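PDB 3QLI: coenzyme A transferase from Yersinia pestis, which probably transfers coenzyme A from an acyl-CoA donor to a carboxylate acceptor. Local coordinates for residues E31-I36 with P52-A57; F75-I80 with T102-A107; V121-S126 with S358-Q363. One frame throughout, in Å; residues are numbered along the deposited sequence.

Contact 1 of 3, residues E31-I36 with P52-A57; sequences EAVSSI and PALLKA
Ala32 of helix 29-32 and Val33, which opens a type I beta turn to Ile36, pack against one side of helix 52-63, next to the parallel sheet of the N-terminal alpha/beta domain. The apolar contacts carry the interface. Val33 sets both methyls against the helix: CG1 lies 4.0 Å from CD2 of Leu54, while CG2 meets CB of Ala57 at 3.8 Å. With CG1 beside the backbone N and anti to the carbonyl carbon (chi1 -54°), CG2 falls between N and the carbonyl carbon, and that rotation spreads the two branches over successive turns of the helix. Leu54 swings CD2 across to Val33 and also to CB of Ala32, 3.9 Å away. Alanine suits positions 32 and 57, where a single CB lets the branches of Leu54 and Val33 come close, and Leu54 and Val33 reach on to Met145 of strand 143-148.

No hydrogen bond joins the two segments themselves. Glu31 O accepts from both the N and the OG of Ser34, which ties the start of the turn back to Glu31 in the helix. Arg61, farther along helix 52-63, donates NH1 to the carbonyls of Val33 and Ile36 and so ties that helix to the turn. Against the helix backbone itself, the closest approach is that of Val33 CG1, 3.7 Å from Leu54 O.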
# COMPACT_ATOMS: atom_id res chain seq x y z
N GLU A 31 -12.23 -19.93 -37.11
CA GLU A 31 -11.90 -21.26 -36.62
C GLU A 31 -11.11 -21.20 -35.31
O GLU A 31 -11.33 -22.01 -34.42
CB GLU A 31 -11.14 -22.07 -37.67
CG GLU A 31 -11.95 -22.29 -38.95
CD GLU A 31 -11.26 -23.20 -39.95
OE1 GLU A 31 -11.46 -23.00 -41.17
OE2 GLU A 31 -10.54 -24.12 -39.51
N ALA A 32 -10.22 -20.23 -35.19
CA ALA A 32 -9.41 -20.09 -33.97
C ALA A 32 -10.25 -19.95 -32.70
O ALA A 32 -9.92 -20.54 -31.67
CB ALA A 32 -8.44 -18.92 -34.09
N VAL A 33 -11.32 -19.16 -32.76
CA VAL A 33 -12.10 -18.88 -31.55
C VAL A 33 -13.28 -19.85 -31.39
O VAL A 33 -14.08 -19.74 -30.44
CB VAL A 33 -12.59 -17.41 -31.49
CG1 VAL A 33 -11.42 -16.44 -31.64
CG2 VAL A 33 -13.66 -17.14 -32.56
N SER A 34 -13.38 -20.81 -32.30
CA SER A 34 -14.57 -21.66 -32.35
C SER A 34 -14.64 -22.68 -31.22
O SER A 34 -15.72 -23.18 -30.91
CB SER A 34 -14.65 -22.39 -33.70
OG SER A 34 -13.65 -23.39 -33.79
N SER A 35 -13.51 -23.00 -30.60
CA SER A 35 -13.52 -24.05 -29.59
C SER A 35 -13.49 -23.53 -28.16
O SER A 35 -13.44 -24.32 -27.23
CB SER A 35 -12.39 -25.05 -29.81
OG SER A 35 -11.14 -24.39 -29.68
N ILE A 36 -13.52 -22.21 -27.99
CA ILE A 36 -13.60 -21.60 -26.68
C ILE A 36 -14.91 -22.04 -26.03
O ILE A 36 -15.98 -21.89 -26.62
CB ILE A 36 -13.56 -20.05 -26.76
CG1 ILE A 36 -12.20 -19.58 -27.32
CG2 ILE A 36 -13.82 -19.43 -25.40
CD1 ILE A 36 -12.16 -18.10 -27.67
N PRO A 52 -7.40 -7.54 -32.90
CA PRO A 52 -8.65 -7.15 -33.56
C PRO A 52 -9.34 -8.24 -34.36
O PRO A 52 -10.57 -8.29 -34.34
CB PRO A 52 -8.22 -6.00 -34.50
CG PRO A 52 -6.72 -6.17 -34.65
CD PRO A 52 -6.27 -6.68 -33.30
N ALA A 53 -8.60 -9.09 -35.06
CA ALA A 53 -9.27 -10.11 -35.87
C ALA A 53 -9.88 -11.21 -35.00
O ALA A 53 -11.00 -11.68 -35.26
CB ALA A 53 -8.30 -10.70 -36.90
N LEU A 54 -9.16 -11.60 -33.95
CA LEU A 54 -9.65 -12.60 -33.01
C LEU A 54 -10.85 -12.06 -32.24
O LEU A 54 -11.83 -12.77 -32.04
CB LEU A 54 -8.54 -13.04 -32.03
CG LEU A 54 -7.40 -13.85 -32.65
CD1 LEU A 54 -6.27 -14.09 -31.63
CD2 LEU A 54 -7.91 -15.20 -33.20
N LEU A 55 -10.78 -10.81 -31.82
CA LEU A 55 -11.89 -10.22 -31.07
C LEU A 55 -13.13 -10.00 -31.94
O LEU A 55 -14.26 -10.16 -31.47
CB LEU A 55 -11.46 -8.92 -30.38
CG LEU A 55 -10.43 -9.15 -29.27
CD1 LEU A 55 -10.00 -7.82 -28.68
CD2 LEU A 55 -10.97 -10.08 -28.17
N LYS A 56 -12.92 -9.64 -33.20
CA LYS A 56 -14.07 -9.54 -34.10
C LYS A 56 -14.73 -10.91 -34.27
O LYS A 56 -15.96 -11.02 -34.22
CB LYS A 56 -13.66 -8.97 -35.47
CG LYS A 56 -14.80 -8.92 -36.48
CD LYS A 56 -14.32 -8.36 -37.81
CE LYS A 56 -15.41 -8.44 -38.87
NZ LYS A 56 -16.39 -7.32 -38.73
N ALA A 57 -13.92 -11.94 -34.47
CA ALA A 57 -14.45 -13.29 -34.67
C ALA A 57 -15.19 -13.81 -33.41
O ALA A 57 -16.22 -14.48 -33.50
CB ALA A 57 -13.33 -14.25 -35.08

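Contact 2 of 3, residues F75-I80 with T102-A107; sequences FETAKI and TAVERA
Thr77 and Thr102 face each other with CA atoms 6.7 Å apart, where the loop leading to helix 79-83 passes the N-terminus of helix 103-114. Thr77 is the residue that touches everything on the other side. Its OG1 is turned anti to the carbonyl carbon, with chi1 at -30°, well off the staggered value, and from there it donates to OE2 of Glu105 across a short 2.5 Å. The two side chains arrive from opposite directions, and the hydroxyl takes the syn lone pair of OE2, on the side of the other carboxylate oxygen. Threonine fits because its methyl serves a second partner: CG2 points at Val104, 4.2 Å from its CB, so one side chain meets both a carboxylate and an apolar neighbour.

The same carboxylate belongs to a capping box with Thr102, the N-cap of helix 103-114, which fixes where it lies. The chain bends at chi2 (78°), folding the carboxylate back to the start of the helix. OE1 is then gripped twice, by Thr102 N at 2.8 Å on its anti side, 25° out of the carboxylate plane, and by Thr102 OG1 through the syn lone pair. OG1 of Thr102 in turn accepts a weak bond from Val104 N. The other oxygen, OE2, also accepts from the hydroxyl of Tyr74, so donors hold both ends of the carboxylate and probably favour its charged form. Glu76, Ala103 and Arg106 contact coenzyme A in a structure of this protein, though none is bound to this chain. One face of the Arg106 guanidinium passes the Thr102-Ala103 peptide near its rim, with Ala103 N 3.5 Å above the guanidinium plane.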
# COMPACT_ATOMS: atom_id res chain seq x y z
N PHE A 75 -7.28 -5.68 -18.61
CA PHE A 75 -6.84 -4.35 -18.18
C PHE A 75 -6.59 -3.46 -19.41
O PHE A 75 -6.31 -3.96 -20.49
CB PHE A 75 -5.49 -4.44 -17.46
CG PHE A 75 -5.57 -4.99 -16.06
CD1 PHE A 75 -5.64 -4.13 -14.98
CD2 PHE A 75 -5.50 -6.35 -15.83
CE1 PHE A 75 -5.69 -4.63 -13.69
CE2 PHE A 75 -5.54 -6.85 -14.55
CZ PHE A 75 -5.63 -5.99 -13.48
N GLU A 76 -6.65 -2.14 -19.22
CA GLU A 76 -6.35 -1.19 -20.30
C GLU A 76 -7.08 -1.35 -21.63
O GLU A 76 -6.46 -1.63 -22.66
CB GLU A 76 -4.84 -1.09 -20.52
CG GLU A 76 -4.38 0.26 -21.03
CD GLU A 76 -4.79 1.41 -20.12
OE1 GLU A 76 -4.88 1.20 -18.90
OE2 GLU A 76 -5.03 2.52 -20.64
N THR A 77 -8.40 -1.18 -21.61
CA THR A 77 -9.23 -1.32 -22.80
C THR A 77 -8.92 -0.34 -23.93
O THR A 77 -8.55 0.81 -23.70
CB THR A 77 -10.72 -1.15 -22.45
OG1 THR A 77 -10.96 -1.58 -21.11
CG2 THR A 77 -11.60 -1.94 -23.41
N ALA A 78 -9.09 -0.81 -25.16
CA ALA A 78 -8.86 -0.03 -26.37
C ALA A 78 -10.09 -0.12 -27.27
O ALA A 78 -10.90 -1.04 -27.11
CB ALA A 78 -7.63 -0.52 -27.10
N LYS A 79 -10.17 0.76 -28.25
CA LYS A 79 -11.33 0.82 -29.14
C LYS A 79 -11.55 -0.53 -29.80
O LYS A 79 -12.69 -0.89 -30.10
CB LYS A 79 -11.13 1.90 -30.20
CG LYS A 79 -12.33 2.10 -31.11
CD LYS A 79 -12.19 3.36 -31.94
CE LYS A 79 -13.31 3.46 -32.97
NZ LYS A 79 -14.65 3.27 -32.35
N ILE A 80 -10.48 -1.28 -30.03
CA ILE A 80 -10.65 -2.58 -30.66
C ILE A 80 -11.57 -3.44 -29.81
O ILE A 80 -12.49 -4.07 -30.34
CB ILE A 80 -9.29 -3.30 -30.76
CG1 ILE A 80 -8.31 -2.49 -31.62
CG2 ILE A 80 -9.47 -4.71 -31.31
CD1 ILE A 80 -6.86 -2.76 -31.29
N THR A 102 -12.16 2.09 -17.64
CA THR A 102 -11.76 3.18 -18.52
C THR A 102 -12.96 3.83 -19.20
O THR A 102 -14.11 3.50 -18.90
CB THR A 102 -10.76 2.73 -19.63
OG1 THR A 102 -11.47 2.07 -20.68
CG2 THR A 102 -9.68 1.80 -19.07
N ALA A 103 -12.70 4.74 -20.13
CA ALA A 103 -13.77 5.42 -20.86
C ALA A 103 -14.78 4.42 -21.44
O ALA A 103 -16.00 4.64 -21.38
CB ALA A 103 -13.19 6.31 -21.98
N VAL A 104 -14.28 3.33 -22.01
CA VAL A 104 -15.17 2.31 -22.59
C VAL A 104 -16.15 1.73 -21.56
O VAL A 104 -17.34 1.61 -21.84
CB VAL A 104 -14.35 1.17 -23.25
CG1 VAL A 104 -15.27 0.05 -23.71
CG2 VAL A 104 -13.52 1.72 -24.41
N GLU A 105 -15.65 1.36 -20.39
CA GLU A 105 -16.50 0.80 -19.34
C GLU A 105 -17.41 1.86 -18.71
O GLU A 105 -18.54 1.57 -18.33
CB GLU A 105 -15.66 0.13 -18.25
CG GLU A 105 -14.97 -1.14 -18.69
CD GLU A 105 -13.73 -0.88 -19.53
OE1 GLU A 105 -13.14 0.21 -19.43
OE2 GLU A 105 -13.33 -1.80 -20.28
N ARG A 106 -16.90 3.08 -18.55
CA ARG A 106 -17.75 4.16 -18.06
C ARG A 106 -19.00 4.32 -18.95
O ARG A 106 -20.11 4.43 -18.44
CB ARG A 106 -16.97 5.48 -17.98
CG ARG A 106 -15.98 5.51 -16.83
CD ARG A 106 -15.53 6.94 -16.50
NE ARG A 106 -14.77 7.54 -17.58
CZ ARG A 106 -13.45 7.45 -17.73
NH1 ARG A 106 -12.71 6.76 -16.86
NH2 ARG A 106 -12.86 8.05 -18.75
N ALA A 107 -18.81 4.31 -20.27
CA ALA A 107 -19.94 4.38 -21.20
C ALA A 107 -20.92 3.21 -21.03
O ALA A 107 -22.14 3.40 -21.01
CB ALA A 107 -19.44 4.45 -22.65

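Contact 3 of 3, residues V121-S126 with S358-Q363; sequences VNYVPS and SASGGQ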
# COMPACT_ATOMS: atom_id res chain seq x y z
N VAL A 121 -21.10 -4.12 -16.27
CA VAL A 121 -19.66 -4.30 -16.07
C VAL A 121 -19.44 -4.86 -14.67
O VAL A 121 -20.01 -4.37 -13.70
CB VAL A 121 -18.91 -2.97 -16.21
CG1 VAL A 121 -17.45 -3.11 -15.72
CG2 VAL A 121 -18.98 -2.45 -17.66
N ASN A 122 -18.63 -5.91 -14.58
CA ASN A 122 -18.36 -6.50 -13.28
C ASN A 122 -16.91 -6.27 -12.87
O ASN A 122 -16.04 -7.10 -13.12
CB ASN A 122 -18.67 -7.99 -13.29
CG ASN A 122 -19.37 -8.43 -12.01
OD1 ASN A 122 -18.92 -8.12 -10.90
ND2 ASN A 122 -20.49 -9.12 -12.17
N TYR A 123 -16.67 -5.13 -12.25
CA TYR A 123 -15.34 -4.78 -11.79
C TYR A 123 -14.77 -5.85 -10.85
O TYR A 123 -15.44 -6.29 -9.92
CB TYR A 123 -15.39 -3.43 -11.06
CG TYR A 123 -14.07 -2.99 -10.45
CD1 TYR A 123 -12.97 -2.69 -11.24
CD2 TYR A 123 -13.95 -2.85 -9.08
CE1 TYR A 123 -11.76 -2.29 -10.67
CE2 TYR A 123 -12.75 -2.45 -8.49
CZ TYR A 123 -11.67 -2.16 -9.29
OH TYR A 123 -10.49 -1.75 -8.71
N VAL A 124 -13.53 -6.25 -11.11
CA VAL A 124 -12.81 -7.20 -10.27
C VAL A 124 -11.71 -6.43 -9.55
O VAL A 124 -10.72 -6.03 -10.17
CB VAL A 124 -12.16 -8.32 -11.11
CG1 VAL A 124 -11.42 -9.32 -10.22
CG2 VAL A 124 -13.22 -9.02 -11.97
N PRO A 125 -11.88 -6.18 -8.24
CA PRO A 125 -10.86 -5.36 -7.57
C PRO A 125 -9.53 -6.11 -7.50
O PRO A 125 -9.50 -7.31 -7.23
CB PRO A 125 -11.44 -5.16 -6.16
CG PRO A 125 -12.95 -5.43 -6.31
CD PRO A 125 -13.01 -6.51 -7.36
N SER A 126 -8.43 -5.40 -7.75
CA SER A 126 -7.12 -6.03 -7.67
C SER A 126 -6.04 -4.97 -7.64
O SER A 126 -6.31 -3.80 -7.87
CB SER A 126 -6.88 -6.94 -8.88
OG SER A 126 -6.56 -6.16 -10.04
N SER A 358 -9.82 3.40 -9.91
CA SER A 358 -8.47 3.72 -10.38
C SER A 358 -7.38 3.21 -9.43
O SER A 358 -6.21 3.14 -9.79
CB SER A 358 -8.29 5.22 -10.67
OG SER A 358 -8.42 5.99 -9.49
N ALA A 359 -7.76 2.82 -8.21
CA ALA A 359 -6.79 2.32 -7.24
C ALA A 359 -6.15 0.99 -7.70
O ALA A 359 -5.14 0.55 -7.15
CB ALA A 359 -7.45 2.17 -5.87
N SER A 360 -6.75 0.37 -8.71
CA SER A 360 -6.19 -0.84 -9.30
C SER A 360 -4.92 -0.57 -10.09
O SER A 360 -4.13 -1.48 -10.33
CB SER A 360 -7.22 -1.49 -10.21
OG SER A 360 -8.27 -2.04 -9.45
N GLY A 361 -4.73 0.68 -10.52
CA GLY A 361 -3.58 1.02 -11.34
C GLY A 361 -2.29 1.06 -10.53
O GLY A 361 -2.31 0.97 -9.31
N GLY A 362 -1.16 1.19 -11.22
CA GLY A 362 0.14 1.13 -10.57
C GLY A 362 0.62 2.42 -9.93
O GLY A 362 1.75 2.48 -9.44
N GLN A 363 -0.20 3.47 -9.94
CA GLN A 363 0.26 4.74 -9.38
C GLN A 363 0.87 4.55 -8.00
O GLN A 363 2.01 4.97 -7.76
CB GLN A 363 -0.87 5.79 -9.32
CG GLN A 363 -0.51 7.01 -8.45
CD GLN A 363 -1.44 8.21 -8.65
OE1 GLN A 363 -1.92 8.81 -7.69
NE2 GLN A 363 -1.69 8.57 -9.91
O HOH W 1 -8.56 -4.47 -10.60
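Tyr123 extends its ring toward residues 358-363 with CG anti to the backbone N (chi1 176°), and Ser360 turns OG to meet it with that oxygen anti to its own carbonyl carbon (chi1 -71°). The two hydroxyl oxygens, Tyr123 OH and Ser360 OG, come to 2.4 Å, a very short separation, with Ser360 OG at the edge of the ring and near its plane. Tyrosine suits the place because its long rigid ring carries a hydroxyl across from the 121-126 loop, while the short serine keeps its own hydroxyl close to the backbone of the 3-10 segment 358-360.

Ser126 takes part with its carbonyl and, through a water, its hydroxyl. Its carbonyl O lies 3.1 Å from Ser360 OG and receives a CA-H...O contact from Ser360 CA at 3.3 Å. One water bridges three polar groups: it donates to Val124 O and accepts from Ser126 OG and from Ser360 OG, each 2.7 Å away. Ser360 OG thus meets Tyr123 OH on one hand and the water on the other.

Backbone bonds join 121-126 to strand 94-98 of the parallel sheet, while 358-363 leads into helix 363-372, beside the second sheet, consistent with a seam between the two halves. Tyr357 also meets the Tyr123 ring edge-to-face, and Arg406 of the second subunit packs on the same tyrosine, placing the seam beside the dimer interface. Ser358 and Gln363 contact coenzyme A in a structure of this protein; none is bound to this chain. Chemically, the seam rests on hydroxyls and a carbonyl rather than on apolar packing, and the water links Val124 O to the serines of both loops.

Contact 1 is a buried apolar packing about 25 Å from the chain centre, whereas contacts 2 and 3 lie nearer the middle, about 12 and 11 Å from it, and rely on hydroxyls. Contact 2 is partly buried and pairs them with a carboxylate; contact 3 is buried and uses a water. Contacts 1 and 2 both belong to the N-terminal half of the chain and meet where Pro52 CA touches Ile80 CG2 at 3.4 Å. Contact 3 alone joins the two halves; it meets contact 2 through Phe75 CZ, 3.6 Å from Ser126 OG. Coenzyme A-binding residues occur in contacts 2 and 3, while contact 1 lies away from them.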